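Local structure of (S)-ureidoglycine--glyoxylate transaminase (Bacillus subtilis, 3ISL) at residues L11-T16 against K373-F378; Q58-W63 against K183-K188; D166-V171 against N212-D217. The protein catalyses the transamination between (S)-ureidoglycine and glyoxylate in purine catabolism, giving oxalurate and glycine, with pyridoxal 5'-phosphate as cofactor. All blocks are in the same frame, centred on the assembly; numbering follows the deposited sequence.

Interaction 1 of 3, residues L11-T16 against K373-F378; sequences LRTIMT and KENVLF
Met15 and Thr13 meet the first turn of helix 373-389 with their side chains, and no hydrogen bond joins the two segments. The tighter part is at Met15, which is buried. Its chain bends at chi2 (-51°) and again beyond, and this brings the thioether against Asn375. The sulphur SD of Met15 lies 3.6 Å from Asn375 CB. The methyl CE of Met15 goes on to Val376 and stops 4.0 Å from its CG2. The Asn375 side chain also meets Thr13, whose CG2 lies 3.9 Å from Asn375 CG.

The other side, at Thr13 and Phe378, is partly exposed and less extensive at the ring. Thr13 OG1 approaches the edge of the Phe378 ring near its plane, 3.4 Å from Phe378 CD2. The hydroxyl therefore meets the rim of the ring and not its face.

Arg12 forms a salt bridge with Asp39 of the second subunit. Strand 13-14 pairs in parallel with strand 348-349, and Ile348 touches both Thr13 and Phe378. Val376 is also packed against His298 of helix 288-308 and Tyr407 of helix 398-408.

Interaction 2 of 3, residues Q58-W63 against K183-K188; sequences QTKNRW and KVDEWK
Asp185 reaches across to Thr59 and Lys60 and binds both with its carboxylate. Asp185 CB lies 3.9 Å from Gln58 O. CG is anti to the carbonyl carbon (chi1 -69°), and Asp185 CG comes within 3.6 Å of Thr59 CA. At the tip the two oxygens take separate donors. OD1 accepts from the hydroxyl of Thr59, with Asp185 OD1 and Thr59 OG1 2.7 Å apart. This donor is on the syn side, 34° out of the carboxylate plane. Asp185 OD2 accepts from Lys60 N at 2.9 Å, also from the syn side. Two donors hold the carboxylate, which would probably favour its charged form.

Thr59 OG1 has a second role. It accepts from Asn61 N at 3.0 Å, which makes an ST turn. An alanine in place of Asp185 would probably leave the Thr59 hydroxyl and the Lys60 amide without these acceptors and let the 58-63 loop move more freely.

Other contacts lie around this polar centre. Asp185 N gives a weak bond to Gln58 O, 3.4 Å long. A water donates to Gln58 O and accepts from Glu186 N, so it bridges the two loops. Val184 CG2 packs 3.6 Å from Thr59 CB. The Gln58 side chain passes across Lys183, with Gln58 NE2 3.7 Å from Lys183 CG.

Gln58 ends helix 40-56 in a Schellman motif, and the loop then leads into strand 63-68. Residues 183-188 lie between strands 168-172 and 191-193. Gln58 also touches helix 288-308, and Trp187 packs on Lys156 of helix 156-164. Asn61 ND2 is hydrogen-bonded to Thr210 of strand 206-211.

Interaction 3 of 3, residues D166-V171 against N212-D217; sequences DALFIV and NERVAD
Arg214 lies against Leu168 and sends its guanidinium to the backbone and acid just before the strand. Its chain is bent at chi2 and chi3, and the two terminal nitrogens take different partners. NH2 donates to the carbonyl of Ala167, with Arg214 NH2 2.7 Å from Ala167 O and an N-H...O angle of 162°. The oxygen is near the guanidinium plane, while the donor stands above the carbonyl plane. NH1 forms a salt bridge with Asp166, with Arg214 NH1 2.9 Å from Asp166 OD1. As a hydrogen bond this pair is weak, since its angle is only 125°. The carboxylate and guanidinium planes are turned 37° from each other.

Leu168 packs against this polar group. Its CD2 sits over the centre of one guanidinium face, 4.0 Å above the plane. The same methyl meets the root of the side chain, with Leu168 CD2 4.0 Å from Arg214 CB. The two side chains run alongside in opposite senses.

Val215 is the third partner. Val215 CG2 is 4.4 Å from Leu168 CD2, a looser apolar contact. Its backbone N is held from the helix start, where Asn212 OD1 accepts at 3.1 Å from Val215 N. Asn212 is thus the N-cap of helix 213-220.

Asp190 ties the parts together. Its carboxylate takes Arg214 NH2 in a second salt bridge and also accepts from Phe169 N and Asn212 ND2. On the apolar side, Val82 of helix 71-82 touches both Leu168 and Val215.

The strand belongs to a seven-stranded mixed sheet in which 206-211 is the one antiparallel strand. This is the large domain of fold type I PLP-dependent enzymes, and helix 213-220 follows directly on that antiparallel strand.

In the fold
Interactions 2 and 3 are neighbours, with centres about 11 Å apart, and both involve elements next to the large mixed sheet. They touch directly: Asn61 packs on Asn212, and Trp63 on the start of helix 213-220. Interaction 1 lies on the opposite side of the chain's centre, about 33 Å from interaction 2 and about 39 Å from interaction 3 between centres. It joins the chain's N-terminal strand to a late helix. Interactions 1 and 3 are mostly buried, whereas interaction 2 is a partly buried loop contact. The chemistry differs too. Interaction 1 is packing alone. In interaction 2 a carboxylate takes a hydroxyl and a backbone amide, and in interaction 3 a guanidinium meets a carbonyl, an acid and a leucine.

Interaction 1 of 3, residues L11-T16 against K373-F378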
loop_
_atom_site.group_PDB
_atom_site.type_symbol
_atom_site.label_atom_id
_atom_site.label_comp_id
_atom_site.label_asym_id
_atom_site.label_seq_id
_atom_site.Cartn_x
_atom_site.Cartn_y
_atom_site.Cartn_z
ATOM N N LEU A 11 8.637 -13.400 -18.959
ATOM C CA LEU A 11 8.289 -14.292 -17.867
ATOM C C LEU A 11 9.561 -14.756 -17.171
ATOM O O LEU A 11 10.363 -15.494 -17.765
ATOM C CB LEU A 11 7.467 -15.526 -18.324
ATOM C CG LEU A 11 6.119 -15.307 -18.972
ATOM C CD1 LEU A 11 5.582 -16.668 -19.522
ATOM C CD2 LEU A 11 5.139 -14.706 -17.984
ATOM N N ARG A 12 9.740 -14.323 -15.919
ATOM C CA ARG A 12 11.007 -14.613 -15.185
ATOM C C ARG A 12 10.879 -15.879 -14.411
ATOM O O ARG A 12 9.780 -16.363 -14.119
ATOM C CB ARG A 12 11.360 -13.468 -14.193
ATOM C CG ARG A 12 11.554 -12.083 -14.820
ATOM C CD ARG A 12 12.491 -12.121 -15.964
ATOM N NE ARG A 12 13.168 -10.838 -16.210
ATOM C CZ ARG A 12 13.937 -10.596 -17.272
ATOM N NH1 ARG A 12 14.046 -11.514 -18.248
ATOM N NH2 ARG A 12 14.592 -9.455 -17.367
ATOM N N THR A 13 12.038 -16.426 -14.074
ATOM C CA THR A 13 12.134 -17.489 -13.100
ATOM C C THR A 13 12.694 -16.825 -11.881
ATOM O O THR A 13 13.859 -16.512 -11.857
ATOM C CB THR A 13 13.111 -18.522 -13.598
ATOM O OG1 THR A 13 12.540 -19.096 -14.784
ATOM C CG2 THR A 13 13.358 -19.617 -12.539
ATOM N N ILE A 14 11.904 -16.641 -10.835
ATOM C CA ILE A 14 12.375 -15.805 -9.732
ATOM C C ILE A 14 12.839 -16.614 -8.540
ATOM O O ILE A 14 12.037 -17.302 -7.853
ATOM C CB ILE A 14 11.341 -14.769 -9.237
ATOM C CG1 ILE A 14 10.941 -13.863 -10.404
ATOM C CG2 ILE A 14 11.969 -13.922 -8.061
ATOM C CD1 ILE A 14 9.760 -12.840 -10.064
ATOM N N MET A 15 14.143 -16.493 -8.288
ATOM C CA MET A 15 14.766 -17.250 -7.245
ATOM C C MET A 15 15.554 -16.329 -6.294
ATOM O O MET A 15 16.655 -16.691 -5.846
ATOM C CB MET A 15 15.671 -18.385 -7.884
ATOM C CG MET A 15 14.794 -19.560 -8.528
ATOM S SD MET A 15 13.488 -20.295 -7.431
ATOM C CE MET A 15 14.352 -21.702 -6.721
ATOM N N THR A 16 14.994 -15.160 -5.999
ATOM C CA THR A 16 15.547 -14.237 -5.003
ATOM C C THR A 16 14.799 -14.500 -3.682
ATOM O O THR A 16 13.843 -15.278 -3.665
ATOM C CB THR A 16 15.234 -12.807 -5.389
ATOM O OG1 THR A 16 13.802 -12.604 -5.363
ATOM C CG2 THR A 16 15.802 -12.473 -6.784
ATOM N N LYS A 373 10.107 -27.767 -7.672
ATOM C CA LYS A 373 11.195 -28.523 -8.292
ATOM C C LYS A 373 11.660 -27.991 -9.635
ATOM O O LYS A 373 12.855 -27.982 -9.891
ATOM C CB LYS A 373 10.812 -29.964 -8.431
ATOM C CG LYS A 373 9.977 -30.304 -9.669
ATOM C CD LYS A 373 9.511 -31.807 -9.559
ATOM C CE LYS A 373 10.745 -32.668 -9.594
ATOM N NZ LYS A 373 11.861 -31.637 -9.471
ATOM N N GLU A 374 10.749 -27.486 -10.469
ATOM C CA GLU A 374 11.125 -26.956 -11.781
ATOM C C GLU A 374 12.111 -25.760 -11.670
ATOM O O GLU A 374 13.088 -25.653 -12.462
ATOM C CB GLU A 374 9.872 -26.536 -12.609
ATOM C CG GLU A 374 8.953 -27.748 -12.978
ATOM C CD GLU A 374 7.835 -27.973 -11.940
ATOM O OE1 GLU A 374 7.940 -27.552 -10.758
ATOM O OE2 GLU A 374 6.832 -28.566 -12.319
ATOM N N ASN A 375 11.838 -24.878 -10.706
ATOM C CA ASN A 375 12.631 -23.652 -10.487
ATOM C C ASN A 375 13.982 -24.042 -9.841
ATOM O O ASN A 375 15.060 -23.517 -10.189
ATOM C CB ASN A 375 11.902 -22.687 -9.547
ATOM C CG ASN A 375 11.075 -21.733 -10.234
ATOM O OD1 ASN A 375 10.791 -20.626 -9.701
ATOM N ND2 ASN A 375 10.652 -22.082 -11.436
ATOM N N VAL A 376 13.932 -25.000 -8.917
ATOM C CA VAL A 376 15.160 -25.448 -8.326
ATOM C C VAL A 376 16.064 -26.073 -9.387
ATOM O O VAL A 376 17.228 -25.784 -9.469
ATOM C CB VAL A 376 14.893 -26.431 -7.180
ATOM C CG1 VAL A 376 16.162 -27.198 -6.897
ATOM C CG2 VAL A 376 14.490 -25.624 -5.938
ATOM N N LEU A 377 15.515 -26.922 -10.241
ATOM C CA LEU A 377 16.311 -27.472 -11.358
ATOM C C LEU A 377 16.824 -26.385 -12.332
ATOM O O LEU A 377 17.994 -26.408 -12.735
ATOM C CB LEU A 377 15.478 -28.523 -12.109
ATOM C CG LEU A 377 15.482 -30.015 -11.736
ATOM C CD1 LEU A 377 16.328 -30.490 -10.577
ATOM C CD2 LEU A 377 14.142 -30.735 -11.802
ATOM N N PHE A 378 15.979 -25.432 -12.715
ATOM C CA PHE A 378 16.406 -24.428 -13.702
ATOM C C PHE A 378 17.450 -23.474 -13.144
ATOM O O PHE A 378 18.365 -23.058 -13.866
ATOM C CB PHE A 378 15.174 -23.670 -14.231
ATOM C CG PHE A 378 15.411 -22.801 -15.489
ATOM C CD1 PHE A 378 16.405 -23.087 -16.439
ATOM C CD2 PHE A 378 14.552 -21.696 -15.749
ATOM C CE1 PHE A 378 16.546 -22.256 -17.598
ATOM C CE2 PHE A 378 14.700 -20.888 -16.917
ATOM C CZ PHE A 378 15.690 -21.177 -17.816
#

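Interaction 2 of 3, residues Q58-W63 against K183-K188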
loop_
_atom_site.group_PDB
_atom_site.type_symbol
_atom_site.label_atom_id
_atom_site.label_comp_id
_atom_site.label_asym_id
_atom_site.label_seq_id
_atom_site.Cartn_x
_atom_site.Cartn_y
_atom_site.Cartn_z
ATOM N N GLN A 58 -0.709 -18.943 13.718
ATOM C CA GLN A 58 -0.906 -19.901 14.811
ATOM C C GLN A 58 -1.230 -19.167 16.061
ATOM O O GLN A 58 -0.487 -19.283 17.089
ATOM C CB GLN A 58 0.282 -20.900 14.959
ATOM C CG GLN A 58 0.572 -21.624 13.609
ATOM C CD GLN A 58 1.650 -22.738 13.698
ATOM O OE1 GLN A 58 2.548 -22.836 12.851
ATOM N NE2 GLN A 58 1.552 -23.576 14.716
ATOM N N THR A 59 -2.363 -18.401 15.995
ATOM C CA THR A 59 -2.784 -17.610 17.142
ATOM C C THR A 59 -4.298 -17.541 17.325
ATOM O O THR A 59 -5.076 -17.670 16.370
ATOM C CB THR A 59 -2.244 -16.169 17.052
ATOM O OG1 THR A 59 -2.549 -15.492 18.254
ATOM C CG2 THR A 59 -2.900 -15.356 15.863
ATOM N N LYS A 60 -4.708 -17.319 18.570
ATOM C CA LYS A 60 -6.101 -17.062 18.876
ATOM C C LYS A 60 -6.430 -15.576 18.923
ATOM O O LYS A 60 -7.588 -15.209 19.244
ATOM C CB LYS A 60 -6.474 -17.717 20.217
ATOM C CG LYS A 60 -6.312 -19.233 20.176
ATOM C CD LYS A 60 -7.134 -19.884 19.036
ATOM C CE LYS A 60 -6.865 -21.418 19.008
ATOM N NZ LYS A 60 -6.730 -21.930 17.613
ATOM N N ASN A 61 -5.434 -14.732 18.689
ATOM C CA ASN A 61 -5.604 -13.270 18.875
ATOM C C ASN A 61 -6.845 -12.767 18.125
ATOM O O ASN A 61 -7.020 -13.096 16.924
ATOM C CB ASN A 61 -4.415 -12.499 18.258
ATOM C CG ASN A 61 -3.159 -12.556 19.093
ATOM O OD1 ASN A 61 -3.213 -12.811 20.288
ATOM N ND2 ASN A 61 -1.995 -12.299 18.451
ATOM N N ARG A 62 -7.650 -11.941 18.779
ATOM C CA ARG A 62 -8.720 -11.192 18.121
ATOM C C ARG A 62 -8.151 -10.336 17.013
ATOM O O ARG A 62 -8.785 -10.173 15.959
ATOM C CB ARG A 62 -9.501 -10.316 19.131
ATOM C CG ARG A 62 -10.918 -9.855 18.607
ATOM C CD ARG A 62 -11.890 -9.273 19.716
ATOM N NE ARG A 62 -12.239 -10.262 20.767
ATOM C CZ ARG A 62 -11.691 -10.303 21.991
ATOM N NH1 ARG A 62 -10.759 -9.405 22.357
ATOM N NH2 ARG A 62 -12.068 -11.246 22.854
ATOM N N TRP A 63 -6.956 -9.778 17.227
ATOM C CA TRP A 63 -6.398 -8.812 16.262
ATOM C C TRP A 63 -5.437 -9.524 15.242
ATOM O O TRP A 63 -4.300 -9.924 15.604
ATOM C CB TRP A 63 -5.770 -7.611 17.001
ATOM C CG TRP A 63 -6.769 -6.915 17.983
ATOM C CD1 TRP A 63 -7.647 -5.917 17.669
ATOM C CD2 TRP A 63 -7.044 -7.252 19.374
ATOM N NE1 TRP A 63 -8.437 -5.595 18.766
ATOM C CE2 TRP A 63 -8.098 -6.405 19.815
ATOM C CE3 TRP A 63 -6.518 -8.209 20.283
ATOM C CZ2 TRP A 63 -8.614 -6.440 21.172
ATOM C CZ3 TRP A 63 -7.047 -8.263 21.637
ATOM C CH2 TRP A 63 -8.079 -7.383 22.048
ATOM N N LYS A 183 5.086 -19.430 15.443
ATOM C CA LYS A 183 4.050 -19.864 16.348
ATOM C C LYS A 183 3.850 -18.728 17.325
ATOM O O LYS A 183 4.540 -18.658 18.335
ATOM C CB LYS A 183 4.463 -21.217 17.021
ATOM C CG LYS A 183 4.821 -22.363 16.049
ATOM C CD LYS A 183 5.430 -23.568 16.905
ATOM C CE LYS A 183 4.924 -24.964 16.460
ATOM N NZ LYS A 183 5.532 -26.126 17.401
ATOM N N VAL A 184 2.953 -17.796 17.017
ATOM C CA VAL A 184 2.875 -16.672 17.888
ATOM C C VAL A 184 2.370 -16.933 19.300
ATOM O O VAL A 184 2.923 -16.335 20.237
ATOM C CB VAL A 184 2.365 -15.281 17.282
ATOM C CG1 VAL A 184 2.702 -15.030 15.770
ATOM C CG2 VAL A 184 1.003 -14.827 17.806
ATOM N N ASP A 185 1.335 -17.758 19.481
ATOM C CA ASP A 185 0.928 -18.093 20.858
ATOM C C ASP A 185 1.978 -18.873 21.614
ATOM O O ASP A 185 2.377 -18.469 22.728
ATOM C CB ASP A 185 -0.440 -18.782 20.935
ATOM C CG ASP A 185 -1.565 -17.812 20.567
ATOM O OD1 ASP A 185 -1.249 -16.641 20.297
ATOM O OD2 ASP A 185 -2.730 -18.196 20.512
ATOM N N GLU A 186 2.458 -19.942 20.991
ATOM C CA GLU A 186 3.433 -20.801 21.654
ATOM C C GLU A 186 4.728 -20.073 22.031
ATOM O O GLU A 186 5.338 -20.411 23.033
ATOM C CB GLU A 186 3.783 -22.005 20.783
ATOM C CG GLU A 186 2.958 -23.183 21.167
ATOM C CD GLU A 186 3.366 -24.490 20.446
ATOM O OE1 GLU A 186 2.473 -25.038 19.732
ATOM O OE2 GLU A 186 4.563 -24.920 20.576
ATOM N N TRP A 187 5.147 -19.089 21.227
ATOM C CA TRP A 187 6.430 -18.448 21.474
ATOM C C TRP A 187 6.265 -17.153 22.252
ATOM O O TRP A 187 7.223 -16.408 22.419
ATOM C CB TRP A 187 7.159 -18.222 20.146
ATOM C CG TRP A 187 7.523 -19.487 19.448
ATOM C CD1 TRP A 187 7.514 -20.760 19.960
ATOM C CD2 TRP A 187 7.990 -19.603 18.099
ATOM N NE1 TRP A 187 7.947 -21.642 19.024
ATOM C CE2 TRP A 187 8.254 -20.968 17.871
ATOM C CE3 TRP A 187 8.199 -18.685 17.069
ATOM C CZ2 TRP A 187 8.698 -21.473 16.609
ATOM C CZ3 TRP A 187 8.662 -19.172 15.816
ATOM C CH2 TRP A 187 8.923 -20.566 15.619
ATOM N N LYS A 188 5.026 -16.868 22.686
ATOM C CA LYS A 188 4.713 -15.726 23.500
ATOM C C LYS A 188 5.153 -14.464 22.759
ATOM O O LYS A 188 5.761 -13.557 23.332
ATOM C CB LYS A 188 5.413 -15.795 24.881
ATOM C CG LYS A 188 5.142 -17.074 25.732
ATOM C CD LYS A 188 3.691 -17.359 26.026
ATOM C CE LYS A 188 3.510 -18.094 27.370
ATOM N NZ LYS A 188 4.388 -19.276 27.412
HETATM O O HOH W 1 1.424 -20.810 18.494
HETATM O O HOH W 2 -1.336 -14.481 21.772
#

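Interaction 3 of 3, residues D166-V171 against N212-D217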
loop_
_atom_site.group_PDB
_atom_site.type_symbol
_atom_site.label_atom_id
_atom_site.label_comp_id
_atom_site.label_asym_id
_atom_site.label_seq_id
_atom_site.Cartn_x
_atom_site.Cartn_y
_atom_site.Cartn_z
ATOM N N ASP A 166 7.452 -8.568 31.514
ATOM C CA ASP A 166 6.406 -7.627 31.118
ATOM C C ASP A 166 6.942 -6.656 30.070
ATOM O O ASP A 166 6.662 -5.471 30.104
ATOM C CB ASP A 166 5.783 -6.942 32.365
ATOM C CG ASP A 166 4.389 -6.281 32.075
ATOM O OD1 ASP A 166 3.648 -6.685 31.120
ATOM O OD2 ASP A 166 4.066 -5.343 32.855
ATOM N N ALA A 167 7.718 -7.176 29.118
ATOM C CA ALA A 167 8.020 -6.476 27.849
ATOM C C ALA A 167 7.123 -6.990 26.689
ATOM O O ALA A 167 6.736 -8.179 26.670
ATOM C CB ALA A 167 9.533 -6.656 27.474
ATOM N N LEU A 168 6.859 -6.118 25.696
ATOM C CA LEU A 168 6.184 -6.537 24.486
ATOM C C LEU A 168 7.158 -7.098 23.482
ATOM O O LEU A 168 8.129 -6.434 23.130
ATOM C CB LEU A 168 5.389 -5.378 23.862
ATOM C CG LEU A 168 4.540 -4.634 24.897
ATOM C CD1 LEU A 168 4.077 -3.337 24.229
ATOM C CD2 LEU A 168 3.329 -5.557 25.310
ATOM N N PHE A 169 6.935 -8.329 23.050
ATOM C CA PHE A 169 7.865 -8.948 22.108
ATOM C C PHE A 169 7.278 -8.774 20.707
ATOM O O PHE A 169 6.245 -9.354 20.414
ATOM C CB PHE A 169 7.998 -10.438 22.476
ATOM C CG PHE A 169 8.991 -11.213 21.652
ATOM C CD1 PHE A 169 10.141 -10.630 21.162
ATOM C CD2 PHE A 169 8.830 -12.582 21.510
ATOM C CE1 PHE A 169 11.071 -11.350 20.496
ATOM C CE2 PHE A 169 9.771 -13.347 20.844
ATOM C CZ PHE A 169 10.910 -12.731 20.353
ATOM N N ILE A 170 7.918 -7.949 19.871
ATOM C CA ILE A 170 7.382 -7.586 18.551
ATOM C C ILE A 170 8.336 -8.148 17.525
ATOM O O ILE A 170 9.510 -7.819 17.550
ATOM C CB ILE A 170 7.216 -6.057 18.436
ATOM C CG1 ILE A 170 6.148 -5.598 19.471
ATOM C CG2 ILE A 170 6.817 -5.591 16.948
ATOM C CD1 ILE A 170 6.267 -4.222 19.798
ATOM N N VAL A 171 7.814 -8.984 16.632
ATOM C CA VAL A 171 8.644 -9.791 15.767
ATOM C C VAL A 171 8.417 -9.463 14.291
ATOM O O VAL A 171 7.322 -9.394 13.848
ATOM C CB VAL A 171 8.452 -11.348 16.049
ATOM C CG1 VAL A 171 9.151 -12.181 14.959
ATOM C CG2 VAL A 171 9.069 -11.730 17.418
ATOM N N ASN A 212 -1.886 -9.312 20.451
ATOM C CA ASN A 212 -2.710 -9.756 21.604
ATOM C C ASN A 212 -3.250 -8.593 22.404
ATOM O O ASN A 212 -3.108 -7.434 22.000
ATOM C CB ASN A 212 -1.932 -10.761 22.525
ATOM C CG ASN A 212 -0.632 -10.169 23.152
ATOM O OD1 ASN A 212 -0.385 -8.971 23.118
ATOM N ND2 ASN A 212 0.182 -11.033 23.728
ATOM N N GLU A 213 -3.893 -8.906 23.535
ATOM C CA GLU A 213 -4.568 -7.951 24.432
ATOM C C GLU A 213 -3.531 -7.088 25.179
ATOM O O GLU A 213 -3.766 -5.898 25.402
ATOM C CB GLU A 213 -5.521 -8.716 25.378
ATOM C CG GLU A 213 -5.726 -8.082 26.776
ATOM C CD GLU A 213 -6.858 -8.739 27.695
ATOM O OE1 GLU A 213 -7.722 -7.972 28.199
ATOM O OE2 GLU A 213 -6.870 -9.991 27.918
ATOM N N ARG A 214 -2.357 -7.663 25.495
ATOM C CA ARG A 214 -1.223 -6.839 26.005
ATOM C C ARG A 214 -0.911 -5.678 25.063
ATOM O O ARG A 214 -0.842 -4.528 25.498
ATOM C CB ARG A 214 0.050 -7.665 26.260
ATOM C CG ARG A 214 -0.123 -8.773 27.305
ATOM C CD ARG A 214 1.087 -8.854 28.272
ATOM N NE ARG A 214 2.211 -9.318 27.526
ATOM C CZ ARG A 214 3.451 -8.891 27.615
ATOM N NH1 ARG A 214 3.822 -8.019 28.511
ATOM N NH2 ARG A 214 4.342 -9.422 26.790
ATOM N N VAL A 215 -0.734 -5.989 23.773
ATOM C CA VAL A 215 -0.532 -4.946 22.727
ATOM C C VAL A 215 -1.743 -4.008 22.568
ATOM O O VAL A 215 -1.576 -2.783 22.526
ATOM C CB VAL A 215 -0.076 -5.497 21.373
ATOM C CG1 VAL A 215 0.183 -4.339 20.370
ATOM C CG2 VAL A 215 1.213 -6.254 21.551
ATOM N N ALA A 216 -2.941 -4.578 22.570
ATOM C CA ALA A 216 -4.153 -3.789 22.312
ATOM C C ALA A 216 -4.405 -2.786 23.461
ATOM O O ALA A 216 -4.711 -1.629 23.208
ATOM C CB ALA A 216 -5.423 -4.699 22.044
ATOM N N ASP A 217 -4.217 -3.205 24.714
ATOM C CA ASP A 217 -4.374 -2.243 25.839
ATOM C C ASP A 217 -3.408 -1.031 25.792
ATOM O O ASP A 217 -3.799 0.075 26.170
ATOM C CB ASP A 217 -4.280 -2.962 27.189
ATOM C CG ASP A 217 -5.396 -3.977 27.367
ATOM O OD1 ASP A 217 -5.296 -4.797 28.259
ATOM O OD2 ASP A 217 -6.347 -3.984 26.551
#